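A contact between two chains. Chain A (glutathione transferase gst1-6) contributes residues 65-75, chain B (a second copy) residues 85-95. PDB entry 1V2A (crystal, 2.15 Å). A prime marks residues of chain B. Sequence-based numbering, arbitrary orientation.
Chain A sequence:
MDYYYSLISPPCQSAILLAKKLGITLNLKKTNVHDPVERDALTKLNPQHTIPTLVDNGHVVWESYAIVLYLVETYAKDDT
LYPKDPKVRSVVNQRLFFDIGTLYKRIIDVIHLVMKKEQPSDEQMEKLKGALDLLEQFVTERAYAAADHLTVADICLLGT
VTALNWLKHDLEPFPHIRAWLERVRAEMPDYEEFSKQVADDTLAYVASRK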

# COMPACT_ATOMS: atom_id res chain seq x y z
N TYR A 65 -2.14 6.83 -4.42
CA TYR A 65 -2.12 5.70 -5.34
C TYR A 65 -3.47 5.43 -6.00
O TYR A 65 -3.54 5.06 -7.17
CB TYR A 65 -1.62 4.45 -4.61
CG TYR A 65 -0.35 4.68 -3.81
CD1 TYR A 65 -0.41 5.14 -2.50
CD2 TYR A 65 0.90 4.48 -4.39
CE1 TYR A 65 0.76 5.40 -1.78
CE2 TYR A 65 2.07 4.74 -3.68
CZ TYR A 65 2.00 5.20 -2.38
OH TYR A 65 3.15 5.44 -1.66
N ALA A 66 -4.56 5.64 -5.26
CA ALA A 66 -5.89 5.40 -5.82
C ALA A 66 -6.28 6.56 -6.73
O ALA A 66 -7.04 6.39 -7.68
CB ALA A 66 -6.91 5.25 -4.71
N ILE A 67 -5.76 7.74 -6.44
CA ILE A 67 -6.03 8.93 -7.25
C ILE A 67 -5.33 8.75 -8.60
O ILE A 67 -5.93 8.92 -9.66
CB ILE A 67 -5.44 10.19 -6.58
CG1 ILE A 67 -6.18 10.50 -5.28
CG2 ILE A 67 -5.51 11.36 -7.54
CD1 ILE A 67 -5.64 11.71 -4.54
N VAL A 68 -4.06 8.41 -8.55
CA VAL A 68 -3.25 8.22 -9.74
C VAL A 68 -3.81 7.17 -10.70
O VAL A 68 -3.90 7.41 -11.91
CB VAL A 68 -1.80 7.87 -9.35
CG1 VAL A 68 -1.05 7.26 -10.54
CG2 VAL A 68 -1.11 9.13 -8.84
N LEU A 69 -4.17 6.01 -10.16
CA LEU A 69 -4.71 4.93 -10.99
C LEU A 69 -6.06 5.31 -11.61
O LEU A 69 -6.36 4.96 -12.76
CB LEU A 69 -4.82 3.64 -10.18
CG LEU A 69 -3.48 3.00 -9.79
CD1 LEU A 69 -3.74 1.66 -9.14
CD2 LEU A 69 -2.62 2.81 -11.02
N TYR A 70 -6.86 6.04 -10.84
CA TYR A 70 -8.17 6.47 -11.32
C TYR A 70 -7.99 7.43 -12.50
O TYR A 70 -8.68 7.34 -13.52
CB TYR A 70 -8.92 7.17 -10.19
CG TYR A 70 -10.16 7.89 -10.64
CD1 TYR A 70 -11.37 7.22 -10.77
CD2 TYR A 70 -10.12 9.25 -10.96
CE1 TYR A 70 -12.52 7.88 -11.19
CE2 TYR A 70 -11.26 9.92 -11.39
CZ TYR A 70 -12.45 9.22 -11.50
OH TYR A 70 -13.60 9.88 -11.90
N LEU A 71 -7.06 8.36 -12.35
CA LEU A 71 -6.79 9.34 -13.38
C LEU A 71 -6.36 8.68 -14.68
O LEU A 71 -6.90 8.99 -15.74
CB LEU A 71 -5.74 10.34 -12.90
CG LEU A 71 -6.26 11.26 -11.79
CD1 LEU A 71 -5.14 12.13 -11.26
CD2 LEU A 71 -7.41 12.12 -12.34
N VAL A 72 -5.40 7.77 -14.60
CA VAL A 72 -4.90 7.06 -15.78
C VAL A 72 -6.01 6.29 -16.49
O VAL A 72 -6.16 6.38 -17.70
CB VAL A 72 -3.78 6.07 -15.41
CG1 VAL A 72 -3.49 5.16 -16.58
CG2 VAL A 72 -2.52 6.82 -15.04
N GLU A 73 -6.80 5.53 -15.73
CA GLU A 73 -7.88 4.75 -16.32
C GLU A 73 -8.91 5.67 -16.95
O GLU A 73 -9.38 5.43 -18.07
CB GLU A 73 -8.57 3.89 -15.26
CG GLU A 73 -7.66 2.88 -14.58
CD GLU A 73 -8.43 1.89 -13.70
OE1 GLU A 73 -9.14 2.35 -12.76
OE2 GLU A 73 -8.32 0.67 -13.94
N THR A 74 -9.23 6.74 -16.24
CA THR A 74 -10.24 7.70 -16.66
C THR A 74 -9.83 8.77 -17.68
O THR A 74 -10.68 9.26 -18.42
CB THR A 74 -10.82 8.40 -15.43
OG1 THR A 74 -11.26 7.41 -14.50
CG2 THR A 74 -11.99 9.31 -15.81
N TYR A 75 -8.55 9.13 -17.74
CA TYR A 75 -8.14 10.19 -18.67
C TYR A 75 -6.97 9.92 -19.60
O TYR A 75 -6.72 10.69 -20.52
CB TYR A 75 -7.87 11.47 -17.88
CG TYR A 75 -9.10 11.94 -17.14
CD1 TYR A 75 -10.20 12.42 -17.83
CD2 TYR A 75 -9.19 11.82 -15.75
CE1 TYR A 75 -11.37 12.77 -17.17
CE2 TYR A 75 -10.35 12.16 -15.07
CZ TYR A 75 -11.44 12.64 -15.79
OH TYR A 75 -12.60 13.00 -15.15
N ASP B 85 -15.27 -0.90 -13.55
CA ASP B 85 -15.74 0.48 -13.52
C ASP B 85 -14.88 1.33 -12.59
O ASP B 85 -14.91 1.15 -11.37
CB ASP B 85 -17.19 0.56 -13.09
CG ASP B 85 -17.57 1.94 -12.61
OD1 ASP B 85 -17.24 2.91 -13.31
OD2 ASP B 85 -18.19 2.06 -11.54
N PRO B 86 -14.11 2.27 -13.15
CA PRO B 86 -13.23 3.17 -12.39
C PRO B 86 -13.90 3.83 -11.19
O PRO B 86 -13.22 4.19 -10.23
CB PRO B 86 -12.78 4.18 -13.44
CG PRO B 86 -12.76 3.35 -14.69
CD PRO B 86 -14.06 2.60 -14.59
N LYS B 87 -15.21 4.00 -11.25
CA LYS B 87 -15.95 4.62 -10.16
C LYS B 87 -16.01 3.67 -8.96
O LYS B 87 -16.05 4.11 -7.81
CB LYS B 87 -17.38 4.95 -10.62
CG LYS B 87 -17.46 5.95 -11.77
CD LYS B 87 -17.37 7.39 -11.27
CE LYS B 87 -17.38 8.40 -12.41
NZ LYS B 87 -16.09 8.43 -13.18
N VAL B 88 -16.04 2.37 -9.25
CA VAL B 88 -16.08 1.36 -8.20
C VAL B 88 -14.67 0.96 -7.79
O VAL B 88 -14.35 0.92 -6.60
CB VAL B 88 -16.83 0.09 -8.66
CG1 VAL B 88 -16.84 -0.94 -7.55
CG2 VAL B 88 -18.25 0.44 -9.08
N ARG B 89 -13.85 0.67 -8.79
CA ARG B 89 -12.47 0.26 -8.56
C ARG B 89 -11.65 1.24 -7.73
O ARG B 89 -10.69 0.84 -7.07
CB ARG B 89 -11.77 0.01 -9.90
CG ARG B 89 -10.35 -0.50 -9.75
CD ARG B 89 -9.80 -1.09 -11.03
NE ARG B 89 -10.47 -2.34 -11.38
CZ ARG B 89 -10.11 -3.13 -12.39
NH1 ARG B 89 -9.07 -2.80 -13.15
NH2 ARG B 89 -10.77 -4.25 -12.63
N SER B 90 -12.01 2.52 -7.75
CA SER B 90 -11.27 3.51 -6.97
C SER B 90 -11.49 3.26 -5.49
O SER B 90 -10.57 3.44 -4.69
CB SER B 90 -11.68 4.95 -7.34
OG SER B 90 -13.05 5.20 -7.09
N VAL B 91 -12.68 2.82 -5.11
CA VAL B 91 -12.97 2.55 -3.71
C VAL B 91 -12.20 1.32 -3.24
O VAL B 91 -11.59 1.32 -2.17
CB VAL B 91 -14.47 2.31 -3.46
CG1 VAL B 91 -14.76 2.42 -1.98
CG2 VAL B 91 -15.30 3.31 -4.25
N VAL B 92 -12.23 0.27 -4.06
CA VAL B 92 -11.53 -0.97 -3.76
C VAL B 92 -10.05 -0.63 -3.59
O VAL B 92 -9.45 -0.95 -2.56
CB VAL B 92 -11.70 -2.01 -4.90
CG1 VAL B 92 -11.02 -3.31 -4.53
CG2 VAL B 92 -13.18 -2.26 -5.14
N ASN B 93 -9.48 0.03 -4.59
CA ASN B 93 -8.08 0.41 -4.52
C ASN B 93 -7.78 1.22 -3.28
O ASN B 93 -6.79 0.95 -2.59
CB ASN B 93 -7.66 1.22 -5.75
CG ASN B 93 -7.35 0.34 -6.93
OD1 ASN B 93 -7.22 -0.87 -6.80
ND2 ASN B 93 -7.23 0.95 -8.10
N GLN B 94 -8.62 2.20 -2.99
CA GLN B 94 -8.42 3.03 -1.81
C GLN B 94 -8.47 2.20 -0.53
O GLN B 94 -7.62 2.36 0.35
CB GLN B 94 -9.45 4.15 -1.75
CG GLN B 94 -9.34 5.02 -0.50
CD GLN B 94 -10.15 4.47 0.66
OE1 GLN B 94 -9.61 4.19 1.73
NE2 GLN B 94 -11.45 4.30 0.45
N ARG B 95 -9.46 1.31 -0.43
CA ARG B 95 -9.59 0.47 0.75
C ARG B 95 -8.37 -0.46 0.90
O ARG B 95 -8.00 -0.83 2.01
CB ARG B 95 -10.85 -0.40 0.69
CG ARG B 95 -12.16 0.33 0.38
CD ARG B 95 -12.58 1.36 1.40
NE ARG B 95 -14.03 1.47 1.47
CZ ARG B 95 -14.71 2.58 1.76
NH1 ARG B 95 -14.06 3.71 2.00
NH2 ARG B 95 -16.03 2.56 1.82

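Two helices, 65-75 of chain A and 86-95 of chain B, run nearly antiparallel: their N-to-C directions differ by 155°, and their axes approach to 8.9 Å. Together the two stretches bury 462 Å². The backbones come nearest where Ala66 CA lies 5.3 Å from Gln94′ CA, an approach that the methyl group accommodates: Ala66 CB sits 3.9 Å from Gln94′ N and 4.1 Å from Ser90′ O. These are packing contacts, since that amide and carbonyl already bond to each other within their helix (Gln94′ N to Ser90′ O, 2.9 Å).

Across the stretches there is one hydrogen bond, from Lys87′ NZ to Tyr70 OH at 3.2 Å. The lysine CA-to-CB bond points away from chain A, yet the long side chain brings its ammonium back to the tyrosine, close to the plane of the ring. Tyr70 OH is also hydrogen-bonded elsewhere in the structure. Farther back on the same ring, CD1 lies 3.6 Å from Pro86′ O, also at the edge, and 4.3 Å from Pro86′ CB, an apolar contact. Pro86′ O accepts from Ser90′ N at 3.2 Å.

The charged pair is looser. Glu73 OE2 and Arg89′ NH1 form a long salt bridge at 3.6 Å, so attraction of opposite charges is the better description. Arg89′ NE and NH2 find hydrogen-bonding partners outside the two stretches.

Other polar groups are satisfied locally. Thr74 OG1 donates to Tyr70 O at 2.8 Å, an acceptor shared with Thr74 N, also at 2.8 Å; against chain B the same hydroxyl oxygen meets only carbon, with Pro86′ CB 3.7 Å from Thr74 OG1. Asp85′ caps its helix, OD1 accepting from Lys87′ N at 3.1 Å with an N-H...O angle of 161°. Leu69 CD1 packs 3.7 Å from Asn93′ ND2, while Asn93′ OD1 is bonded elsewhere.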